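Long-range contact in cellulase (Bacillus sp. BG-CS10, PDB 5E09), which probably hydrolyses internal beta-1,4-glucosidic bonds of cellulose, as a halophilic family 5 glycoside hydrolase carrying a family 46 carbohydrate-binding module: residues T197-D202 with N254-T259. Residues are numbered along the deposited sequence; the frame is centred on the assembly and turned at random.
Sequences TATSQD and NRVHNT
Thr199 meets Arg255 twice, the two side chains crossing at about a right angle. Thr199 O accepts a short bond from Arg255 NE, 2.5 Å long and nearly straight (169° at the hydrogen). This oxygen lies in the guanidinium plane, while NE is tilted 31° from the carbonyl plane. A weak second bond runs from Arg255 NH2 to Thr199 OG1 at 3.3 Å. Thr199 CG2, anti to its own carbonyl carbon, packs against Val256 CG2. An alanine in place of Arg255 would probably leave Thr199 O without this donor and the turn before helix 201-214 less firmly tied to helix 243-261. Both helices belong to the outer layer of the eight-stranded TIM barrel, and the turn follows barrel strand 190-193. Ser200 then takes the N-cap position of helix 201-214. From the first turn of that helix, Gln201, bent at chi2, meets Thr259 tip to tip: Gln201 NE2 donates to Thr259 OG1 at 3.1 Å, and Asn205 OD1 takes a further bond from NE2. Gln201 OE1 lies 3.4 Å from Arg255 CB, the amide turned 80° from the guanidinium. Thr259 OG1 in turn donates a hydrogen bond to Arg255 O, on the face of that carbonyl opposite Thr259 N.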
ATOM      1  N   THR A 197     -13.656  -7.328   2.178  1.00 36.57           N
ATOM      2  CA  THR A 197     -13.102  -7.069   0.844  1.00 41.60           C
ATOM      3  C   THR A 197     -11.949  -8.005   0.499  1.00 35.33           C
ATOM      4  O   THR A 197     -10.984  -7.590  -0.132  1.00 40.35           O
ATOM      5  CB  THR A 197     -12.611  -5.606   0.683  1.00 48.49           C
ATOM      6  OG1 THR A 197     -11.560  -5.335   1.621  1.00 55.95           O
ATOM      7  CG2 THR A 197     -13.758  -4.621   0.891  1.00 35.00           C
ATOM      8  N   ALA A 198     -12.054  -9.265   0.915  1.00 43.28           N
ATOM      9  CA  ALA A 198     -11.004 -10.251   0.668  1.00 36.17           C
ATOM     10  C   ALA A 198     -11.290 -11.054  -0.602  1.00 42.84           C
ATOM     11  O   ALA A 198     -12.343 -10.901  -1.215  1.00 37.90           O
ATOM     12  CB  ALA A 198     -10.859 -11.176   1.862  1.00 38.60           C
ATOM     13  N   THR A 199     -10.364 -11.924  -0.988  1.00 38.19           N
ATOM     14  CA  THR A 199     -10.423 -12.526  -2.315  1.00 47.96           C
ATOM     15  C   THR A 199     -10.481 -14.051  -2.336  1.00 47.35           C
ATOM     16  O   THR A 199     -10.220 -14.663  -3.371  1.00 56.98           O
ATOM     17  CB  THR A 199      -9.214 -12.078  -3.164  1.00 47.70           C
ATOM     18  OG1 THR A 199      -7.999 -12.568  -2.577  1.00 53.23           O
ATOM     19  CG2 THR A 199      -9.159 -10.559  -3.248  1.00 33.58           C
ATOM     20  N   SER A 200     -10.831 -14.666  -1.210  1.00 51.35           N
ATOM     21  CA  SER A 200     -11.040 -16.110  -1.171  1.00 43.63           C
ATOM     22  C   SER A 200     -12.144 -16.515  -2.142  1.00 48.60           C
ATOM     23  O   SER A 200     -13.125 -15.787  -2.316  1.00 47.28           O
ATOM     24  CB  SER A 200     -11.392 -16.568   0.244  1.00 43.53           C
ATOM     25  OG  SER A 200     -10.380 -16.190   1.159  1.00 81.24           O
ATOM     26  N   GLN A 201     -11.984 -17.673  -2.772  1.00 45.48           N
ATOM     27  CA  GLN A 201     -12.955 -18.128  -3.764  1.00 44.69           C
ATOM     28  C   GLN A 201     -14.379 -18.167  -3.201  1.00 50.82           C
ATOM     29  O   GLN A 201     -15.329 -17.839  -3.905  1.00 46.20           O
ATOM     30  CB  GLN A 201     -12.565 -19.507  -4.302  1.00 47.78           C
ATOM     31  CG  GLN A 201     -13.396 -19.969  -5.488  1.00 41.87           C
ATOM     32  CD  GLN A 201     -13.446 -18.942  -6.606  1.00 51.11           C
ATOM     33  OE1 GLN A 201     -12.422 -18.594  -7.195  1.00 48.24           O
ATOM     34  NE2 GLN A 201     -14.643 -18.446  -6.901  1.00 48.92           N
ATOM     35  N   ASP A 202     -14.528 -18.540  -1.933  1.00 45.35           N
ATOM     36  CA  ASP A 202     -15.861 -18.637  -1.349  1.00 49.37           C
ATOM     37  C   ASP A 202     -16.513 -17.264  -1.184  1.00 55.10           C
ATOM     38  O   ASP A 202     -17.704 -17.087  -1.480  1.00 58.48           O
ATOM     39  CB  ASP A 202     -15.818 -19.354  -0.001  1.00 56.01           C
ATOM     40  CG  ASP A 202     -17.201 -19.522   0.606  1.00 80.01           C
ATOM     41  OD1 ASP A 202     -18.043 -20.220  -0.008  1.00 74.75           O
ATOM     42  OD2 ASP A 202     -17.447 -18.957   1.693  1.00 74.19           O
ATOM     43  N   ASN A 254      -6.263 -13.893 -10.782  1.00 47.10           N
ATOM     44  CA  ASN A 254      -6.811 -14.924 -11.655  1.00 51.43           C
ATOM     45  C   ASN A 254      -8.197 -15.328 -11.192  1.00 48.79           C
ATOM     46  O   ASN A 254      -9.129 -15.375 -11.992  1.00 52.16           O
ATOM     47  CB  ASN A 254      -5.913 -16.162 -11.715  1.00 51.11           C
ATOM     48  CG  ASN A 254      -4.842 -16.053 -12.781  1.00 46.30           C
ATOM     49  OD1 ASN A 254      -4.886 -15.166 -13.634  1.00 51.04           O
ATOM     50  ND2 ASN A 254      -3.874 -16.961 -12.739  1.00 47.40           N
ATOM     51  N   ARG A 255      -8.360 -15.614  -9.903  1.00 46.63           N
ATOM     52  CA  ARG A 255      -9.693 -16.028  -9.490  1.00 44.50           C
ATOM     53  C   ARG A 255     -10.665 -14.842  -9.456  1.00 46.62           C
ATOM     54  O   ARG A 255     -11.866 -15.020  -9.712  1.00 47.06           O
ATOM     55  CB  ARG A 255      -9.662 -16.759  -8.143  1.00 51.67           C
ATOM     56  CG  ARG A 255      -9.096 -16.000  -6.987  1.00 65.28           C
ATOM     57  CD  ARG A 255      -9.230 -16.810  -5.710  1.00 57.11           C
ATOM     58  NE  ARG A 255      -8.591 -16.124  -4.598  1.00 52.52           N
ATOM     59  CZ  ARG A 255      -7.311 -16.265  -4.278  1.00 48.09           C
ATOM     60  NH1 ARG A 255      -6.539 -17.082  -4.980  1.00 44.25           N
ATOM     61  NH2 ARG A 255      -6.805 -15.592  -3.253  1.00 58.70           N
ATOM     62  N   VAL A 256     -10.165 -13.636  -9.181  1.00 44.60           N
ATOM     63  CA  VAL A 256     -11.042 -12.466  -9.303  1.00 42.19           C
ATOM     64  C   VAL A 256     -11.548 -12.328 -10.745  1.00 43.14           C
ATOM     65  O   VAL A 256     -12.722 -12.052 -10.988  1.00 45.61           O
ATOM     66  CB  VAL A 256     -10.338 -11.155  -8.882  1.00 43.76           C
ATOM     67  CG1 VAL A 256     -11.179  -9.943  -9.277  1.00 31.43           C
ATOM     68  CG2 VAL A 256     -10.066 -11.151  -7.391  1.00 49.35           C
ATOM     69  N   HIS A 257     -10.653 -12.541 -11.701  1.00 47.35           N
ATOM     70  CA  HIS A 257     -11.009 -12.426 -13.109  1.00 48.18           C
ATOM     71  C   HIS A 257     -12.002 -13.511 -13.538  1.00 48.48           C
ATOM     72  O   HIS A 257     -13.001 -13.223 -14.201  1.00 44.17           O
ATOM     73  CB  HIS A 257      -9.755 -12.491 -13.976  1.00 46.48           C
ATOM     74  CG  HIS A 257     -10.035 -12.443 -15.445  1.00 57.95           C
ATOM     75  ND1 HIS A 257     -10.185 -11.260 -16.136  1.00 49.39           N
ATOM     76  CD2 HIS A 257     -10.195 -13.434 -16.354  1.00 49.95           C
ATOM     77  CE1 HIS A 257     -10.421 -11.523 -17.409  1.00 57.27           C
ATOM     78  NE2 HIS A 257     -10.433 -12.836 -17.565  1.00 59.87           N
ATOM     79  N   ASN A 258     -11.727 -14.754 -13.153  1.00 44.93           N
ATOM     80  CA  ASN A 258     -12.603 -15.868 -13.509  1.00 52.44           C
ATOM     81  C   ASN A 258     -14.005 -15.711 -12.940  1.00 53.67           C
ATOM     82  O   ASN A 258     -14.997 -15.983 -13.622  1.00 53.62           O
ATOM     83  CB  ASN A 258     -12.015 -17.196 -13.033  1.00 47.65           C
ATOM     84  CG  ASN A 258     -10.657 -17.476 -13.634  1.00 64.61           C
ATOM     85  OD1 ASN A 258     -10.330 -16.988 -14.721  1.00 67.16           O
ATOM     86  ND2 ASN A 258      -9.851 -18.265 -12.929  1.00 66.38           N
ATOM     87  N   THR A 259     -14.093 -15.267 -11.690  1.00 53.90           N
ATOM     88  CA  THR A 259     -15.397 -15.179 -11.047  1.00 53.19           C
ATOM     89  C   THR A 259     -16.245 -14.019 -11.568  1.00 44.23           C
ATOM     90  O   THR A 259     -17.436 -14.189 -11.812  1.00 61.57           O
ATOM     91  CB  THR A 259     -15.256 -15.056  -9.524  1.00 46.80           C
ATOM     92  OG1 THR A 259     -14.532 -16.187  -9.028  1.00 49.83           O
ATOM     93  CG2 THR A 259     -16.629 -15.009  -8.860  1.00 44.04           C
TER